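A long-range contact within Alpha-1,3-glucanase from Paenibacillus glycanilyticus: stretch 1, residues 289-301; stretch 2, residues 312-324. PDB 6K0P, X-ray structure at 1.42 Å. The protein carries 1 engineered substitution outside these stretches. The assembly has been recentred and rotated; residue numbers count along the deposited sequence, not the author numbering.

Stretch 1 289-301: DGNGMQNVTVQNI
Stretch 2 (312-324) GVNSSYNTFKNNR

The two stretches run side by side in the same direction and bury 1013 Å² between them. Strands 297-299 and 319-321 lie 4° from parallel; their axes approach to 4.7 Å, with Thr-297 CA 4.7 Å from Thr-319 CA, and Thr-297, Val-298 and Gln-299 pair with Thr-319, Phe-320 and Lys-321. Strand phi/psi run from -114 to -139/112 to 139; Asn-295 (63/25), Asn-314 (50/45), Tyr-317 (64/28) and Asn-322 (65/26) have positive phi. Thr-319 and Lys-321 use both N and O towards stretch 1, and Val-298 both towards stretch 2: Thr-319 N gives to Val-296 O (2.8 Å), Val-298 N to Thr-319 O (2.8 Å), Lys-321 N to Val-298 O (3.0 Å) and Asn-300 N to Lys-321 O (3.0 Å). Beyond the corner at Asn-300 (55/44), Arg-324 N reaches Ile-301 O at 2.8 Å.

Asparagine amides supplement these backbone bonds. Asn-318 (chi1 -56°, m) donates ND2 to Met-293 O (3.1 Å), which also takes Ser-316 N (3.1 Å), and accepts Val-296 N at OD1 (2.9 Å). Asn-323 (chi1 -59°, m) repeats this five residues on, ND2 to Val-298 O at 3.0 Å and Ile-301 N to OD1 at 2.9 Å. A carboxamide suits both buried sites because it carries donor and acceptor together.

At the N-terminal end, a type II turn spans Gly-290 to Met-293, closed by Met-293 N to Gly-290 O (3.0 Å). Gly-292 has the positive phi (73°) that glycine favours; its N donates to Val-313 O (2.8 Å). Gln-294 NE2 bonds Gly-292 O (3.0 Å) and a water that also donates to Asn-314 O.

Val-298 (t) and Phe-320 (m) share the buried face, Val-298 CB 3.7 Å from Phe-320 CD2, while Met-293 CE lies 3.9 Å from Phe-320 CZ. Thr-297, Gln-299, Thr-319 and Lys-321 occupy the other, partly exposed face. There one water accepts from Gln-299 NE2 and Lys-321 NZ, at the end of an all-t side chain.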

# COMPACT_ATOMS: atom_id res chain seq x y z
N ASP A 289 0.66 16.57 7.64
CA ASP A 289 2.03 17.04 7.76
C ASP A 289 2.37 17.14 9.23
O ASP A 289 1.54 17.55 10.05
CB ASP A 289 2.18 18.42 7.13
CG ASP A 289 1.88 18.43 5.65
OD1 ASP A 289 2.54 17.68 4.91
OD2 ASP A 289 0.98 19.19 5.23
N GLY A 290 3.59 16.75 9.57
CA GLY A 290 4.02 16.85 10.96
C GLY A 290 5.51 16.68 11.06
O GLY A 290 5.99 15.69 11.63
N ASN A 291 6.25 17.61 10.47
CA ASN A 291 7.70 17.48 10.44
C ASN A 291 8.25 17.55 11.85
O ASN A 291 7.97 18.48 12.61
CB ASN A 291 8.31 18.59 9.58
CG ASN A 291 8.12 18.34 8.09
OD1 ASN A 291 7.92 17.20 7.66
ND2 ASN A 291 8.19 19.41 7.30
N GLY A 292 9.02 16.52 12.22
CA GLY A 292 9.58 16.43 13.55
C GLY A 292 8.60 16.08 14.64
O GLY A 292 8.97 16.14 15.82
N MET A 293 7.36 15.72 14.31
CA MET A 293 6.35 15.52 15.34
C MET A 293 6.70 14.35 16.25
O MET A 293 7.38 13.39 15.85
CB MET A 293 4.95 15.33 14.75
CG MET A 293 4.68 13.93 14.21
SD MET A 293 3.07 13.90 13.38
CE MET A 293 2.85 12.13 13.15
N GLN A 294 6.23 14.44 17.50
CA GLN A 294 6.51 13.46 18.54
C GLN A 294 5.21 13.07 19.22
O GLN A 294 4.33 13.92 19.41
CB GLN A 294 7.47 14.04 19.60
CG GLN A 294 8.72 14.74 19.02
CD GLN A 294 9.82 13.78 18.60
OE1 GLN A 294 10.25 12.92 19.39
NE2 GLN A 294 10.30 13.93 17.36
N ASN A 295 5.09 11.80 19.58
CA ASN A 295 4.03 11.31 20.47
C ASN A 295 2.63 11.50 19.89
O ASN A 295 1.65 11.58 20.65
CB ASN A 295 4.13 11.94 21.87
CG ASN A 295 5.45 11.65 22.54
OD1 ASN A 295 6.24 12.56 22.82
ND2 ASN A 295 5.71 10.38 22.80
N VAL A 296 2.50 11.56 18.57
CA VAL A 296 1.20 11.75 17.92
C VAL A 296 0.61 10.38 17.59
O VAL A 296 1.33 9.46 17.19
CB VAL A 296 1.37 12.61 16.64
CG1 VAL A 296 0.10 12.61 15.79
CG2 VAL A 296 1.77 14.05 17.01
N THR A 297 -0.70 10.24 17.77
CA THR A 297 -1.42 9.01 17.46
C THR A 297 -2.41 9.30 16.34
O THR A 297 -3.20 10.25 16.43
CB THR A 297 -2.15 8.48 18.69
OG1 THR A 297 -1.18 8.12 19.68
CG2 THR A 297 -2.98 7.26 18.34
N VAL A 298 -2.36 8.48 15.30
CA VAL A 298 -3.29 8.53 14.18
C VAL A 298 -3.92 7.15 14.12
O VAL A 298 -3.23 6.16 13.84
CB VAL A 298 -2.58 8.87 12.87
CG1 VAL A 298 -3.54 8.78 11.69
CG2 VAL A 298 -1.95 10.26 12.96
N GLN A 299 -5.22 7.06 14.43
CA GLN A 299 -5.82 5.76 14.69
C GLN A 299 -7.19 5.62 14.04
O GLN A 299 -8.04 6.50 14.18
CB GLN A 299 -5.96 5.52 16.20
CG GLN A 299 -6.45 4.12 16.53
CD GLN A 299 -6.10 3.70 17.95
OE1 GLN A 299 -5.17 4.23 18.56
NE2 GLN A 299 -6.85 2.75 18.49
N ASN A 300 -7.42 4.49 13.38
CA ASN A 300 -8.74 4.19 12.79
C ASN A 300 -9.20 5.30 11.86
O ASN A 300 -10.36 5.75 11.91
CB ASN A 300 -9.77 3.90 13.88
CG ASN A 300 -11.10 3.37 13.33
OD1 ASN A 300 -11.13 2.63 12.33
ND2 ASN A 300 -12.20 3.76 13.97
N ILE A 301 -8.30 5.78 11.01
CA ILE A 301 -8.69 6.69 9.94
C ILE A 301 -8.54 5.99 8.60
O ILE A 301 -7.74 5.05 8.43
CB ILE A 301 -8.01 8.08 9.97
CG1 ILE A 301 -6.57 8.01 9.51
CG2 ILE A 301 -8.13 8.73 11.37
CD1 ILE A 301 -6.01 9.40 9.20
N GLY A 312 7.07 11.24 7.37
CA GLY A 312 7.74 11.75 8.55
C GLY A 312 9.16 12.19 8.25
O GLY A 312 9.84 11.61 7.41
N VAL A 313 9.58 13.25 8.94
CA VAL A 313 10.93 13.79 8.84
C VAL A 313 11.41 14.02 10.27
O VAL A 313 10.95 14.95 10.94
CB VAL A 313 10.97 15.10 8.04
CG1 VAL A 313 12.39 15.59 7.91
CG2 VAL A 313 10.32 14.91 6.66
N ASN A 314 12.34 13.18 10.73
CA ASN A 314 12.78 13.21 12.13
C ASN A 314 11.60 13.20 13.09
O ASN A 314 11.54 13.94 14.07
CB ASN A 314 13.73 14.39 12.40
CG ASN A 314 14.53 14.19 13.67
OD1 ASN A 314 14.70 13.06 14.13
ND2 ASN A 314 15.02 15.28 14.24
N SER A 315 10.64 12.33 12.80
CA SER A 315 9.40 12.19 13.56
C SER A 315 9.49 10.91 14.37
O SER A 315 9.69 9.83 13.80
CB SER A 315 8.21 12.13 12.60
OG SER A 315 8.19 13.29 11.78
N SER A 316 9.33 11.03 15.69
CA SER A 316 9.63 9.92 16.58
C SER A 316 8.52 9.69 17.60
O SER A 316 7.77 10.60 17.95
CB SER A 316 10.97 10.14 17.29
OG SER A 316 12.01 10.10 16.33
N TYR A 317 8.43 8.44 18.06
CA TYR A 317 7.52 8.06 19.14
C TYR A 317 6.06 8.24 18.75
O TYR A 317 5.20 8.48 19.60
CB TYR A 317 7.83 8.80 20.46
CG TYR A 317 9.24 8.63 20.94
CD1 TYR A 317 9.62 7.49 21.63
CD2 TYR A 317 10.21 9.60 20.69
CE1 TYR A 317 10.92 7.32 22.08
CE2 TYR A 317 11.51 9.44 21.12
CZ TYR A 317 11.85 8.30 21.81
OH TYR A 317 13.15 8.14 22.25
N ASN A 318 5.76 8.13 17.46
CA ASN A 318 4.40 8.26 16.97
C ASN A 318 3.77 6.89 16.78
O ASN A 318 4.45 5.87 16.67
CB ASN A 318 4.37 9.05 15.67
CG ASN A 318 5.03 10.40 15.81
OD1 ASN A 318 4.52 11.27 16.51
ND2 ASN A 318 6.19 10.57 15.18
N THR A 319 2.44 6.88 16.72
CA THR A 319 1.68 5.65 16.58
C THR A 319 0.68 5.83 15.45
O THR A 319 -0.16 6.74 15.50
CB THR A 319 0.95 5.29 17.88
OG1 THR A 319 1.92 5.05 18.91
CG2 THR A 319 0.10 4.04 17.69
N PHE A 320 0.79 5.00 14.42
CA PHE A 320 -0.21 4.90 13.35
C PHE A 320 -0.80 3.50 13.47
O PHE A 320 -0.10 2.52 13.25
CB PHE A 320 0.45 5.08 11.99
CG PHE A 320 0.79 6.51 11.66
CD1 PHE A 320 1.90 7.12 12.23
CD2 PHE A 320 -0.02 7.26 10.81
CE1 PHE A 320 2.21 8.44 11.94
CE2 PHE A 320 0.29 8.58 10.51
CZ PHE A 320 1.40 9.17 11.08
N LYS A 321 -2.08 3.41 13.84
CA LYS A 321 -2.68 2.13 14.17
C LYS A 321 -4.08 2.04 13.59
O LYS A 321 -4.84 3.01 13.63
CB LYS A 321 -2.73 1.95 15.70
CG LYS A 321 -3.35 0.67 16.23
CD LYS A 321 -3.41 0.75 17.76
CE LYS A 321 -3.91 -0.55 18.36
NZ LYS A 321 -4.00 -0.44 19.85
N ASN A 322 -4.42 0.87 13.05
CA ASN A 322 -5.79 0.54 12.61
C ASN A 322 -6.27 1.40 11.45
O ASN A 322 -7.48 1.58 11.27
CB ASN A 322 -6.80 0.59 13.76
CG ASN A 322 -6.47 -0.37 14.88
OD1 ASN A 322 -5.73 -1.34 14.70
ND2 ASN A 322 -7.02 -0.10 16.06
N ASN A 323 -5.36 1.92 10.64
CA ASN A 323 -5.73 2.83 9.56
C ASN A 323 -5.89 2.07 8.25
O ASN A 323 -5.38 0.96 8.07
CB ASN A 323 -4.68 3.93 9.39
CG ASN A 323 -4.51 4.76 10.65
OD1 ASN A 323 -5.46 5.35 11.14
ND2 ASN A 323 -3.29 4.78 11.19
N ARG A 324 -6.61 2.71 7.32
CA ARG A 324 -6.80 2.22 5.96
C ARG A 324 -6.29 3.29 5.02
O ARG A 324 -6.76 4.43 5.08
CB ARG A 324 -8.28 1.97 5.66
CG ARG A 324 -9.02 1.31 6.77
CD ARG A 324 -10.51 1.22 6.48
NE ARG A 324 -11.18 0.80 7.70
CZ ARG A 324 -12.37 0.23 7.74
NH1 ARG A 324 -13.05 0.03 6.63
NH2 ARG A 324 -12.88 -0.12 8.92
O HOH W 1 12.80 12.62 16.41
O HOH W 2 4.22 8.46 22.93
O HOH W 3 -9.22 1.75 16.76
O HOH W 4 -5.78 0.82 20.94
O HOH W 5 -13.07 0.76 11.73
O HOH W 6 -9.94 1.74 10.08